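Local coordinates for protein dihydropteroate synthase (Stenotrophomonas maltophilia, PDB 7L6P) that probably condenses para-aminobenzoate with 6-hydroxymethyl-7,8-dihydropterin diphosphate to give 7,8-dihydropteroate, a magnesium-dependent step on the way to folate, at residues Ala118-Ala121 with Ala122-Met126. Sequence-based numbering, arbitrary orientation.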
loop_
_atom_site.group_PDB
_atom_site.type_symbol
_atom_site.label_atom_id
_atom_site.label_comp_id
_atom_site.label_asym_id
_atom_site.label_seq_id
_atom_site.Cartn_x
_atom_site.Cartn_y
_atom_site.Cartn_z
ATOM N N ALA A 118 15.688 -26.604 -21.017
ATOM C CA ALA A 118 15.003 -27.726 -20.390
ATOM C C ALA A 118 13.695 -27.283 -19.746
ATOM O O ALA A 118 12.683 -27.989 -19.834
ATOM C CB ALA A 118 15.928 -28.381 -19.369
ATOM N N ALA A 119 13.702 -26.131 -19.077
ATOM C CA ALA A 119 12.487 -25.624 -18.451
ATOM C C ALA A 119 11.401 -25.347 -19.490
ATOM O O ALA A 119 10.238 -25.725 -19.302
ATOM C CB ALA A 119 12.801 -24.366 -17.641
ATOM N N VAL A 120 11.757 -24.663 -20.581
ATOM C CA VAL A 120 10.776 -24.358 -21.620
ATOM C C VAL A 120 10.250 -25.635 -22.265
ATOM O O VAL A 120 9.055 -25.757 -22.552
ATOM C CB VAL A 120 11.383 -23.398 -22.655
ATOM C CG1 VAL A 120 10.472 -23.271 -23.853
ATOM C CG2 VAL A 120 11.610 -22.048 -22.015
ATOM N N ALA A 121 11.124 -26.611 -22.490
ATOM C CA ALA A 121 10.657 -27.877 -23.037
ATOM C C ALA A 121 9.787 -28.640 -22.048
ATOM O O ALA A 121 8.979 -29.471 -22.469
ATOM C CB ALA A 121 11.842 -28.738 -23.475
ATOM N N ALA A 122 9.954 -28.395 -20.749
ATOM C CA ALA A 122 9.148 -29.036 -19.717
ATOM C C ALA A 122 7.860 -28.285 -19.420
ATOM O O ALA A 122 7.091 -28.723 -18.556
ATOM C CB ALA A 122 9.953 -29.188 -18.424
ATOM N N GLY A 123 7.614 -27.168 -20.098
ATOM C CA GLY A 123 6.367 -26.436 -19.967
ATOM C C GLY A 123 6.508 -24.997 -19.513
ATOM O O GLY A 123 5.485 -24.307 -19.396
ATOM N N ALA A 124 7.704 -24.485 -19.236
ATOM C CA ALA A 124 7.820 -23.083 -18.861
ATOM C C ALA A 124 7.492 -22.197 -20.062
ATOM O O ALA A 124 7.924 -22.466 -21.189
ATOM C CB ALA A 124 9.227 -22.781 -18.342
ATOM N N GLY A 125 6.742 -21.124 -19.811
ATOM C CA GLY A 125 6.332 -20.217 -20.866
ATOM C C GLY A 125 6.896 -18.819 -20.728
ATOM O O GLY A 125 6.348 -17.857 -21.275
ATOM N N MET A 126 7.979 -18.692 -19.967
ATOM C CA MET A 126 8.643 -17.421 -19.720
ATOM C C MET A 126 9.999 -17.698 -19.082
ATOM O O MET A 126 10.180 -18.713 -18.402
ATOM C CB MET A 126 7.793 -16.506 -18.826
ATOM C CG MET A 126 8.519 -15.243 -18.401
ATOM S SD MET A 126 7.527 -14.084 -17.463
ATOM C CE MET A 126 6.402 -13.519 -18.737
HETATM O O HOH W 1 6.944 -24.145 -23.052
#
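Val-120, in the last turn of helix 113-121, reaches the backbone carbonyl of Ala-124 with every carbon from CA outward. Its CA-H points at Ala-124 O (CA to O 3.4 Å), and CB follows at 3.9 Å from that oxygen. At the tip the two methyls lie side by side at the same distance: CG1, placed anti to the backbone N (chi1 170°), and CG2, beside that N, are each 3.8 Å from Ala-124 O. CG2 also brushes the methyl of Ala-124, while Ala-119 CB packs against Ala-124 CB at 4.0 Å. The backbone here forms a Schellman motif. Ala-124 N gives a nearly straight bond (166°) to Ala-119 O, 2.8 Å away, approaching from above the carbonyl plane, and Gly-123, which leaves the helix with positive phi, bonds through its N to Val-120 O. Just before them, Ala-122 N bonds to Ala-118 O. The motif ends a helix of the TIM barrel and turns the chain into strand 126-129, whose neighbour, strand 106-109, shares backbone hydrogen bonds with Gly-125 and Met-126 and meets Ala-119 through Ile-108. Helix 84-101 packs on Ala-118 and Ala-122. A water donates to both Val-120 O and Ala-124 O, each at 2.7 Å, bridging helix end and loop.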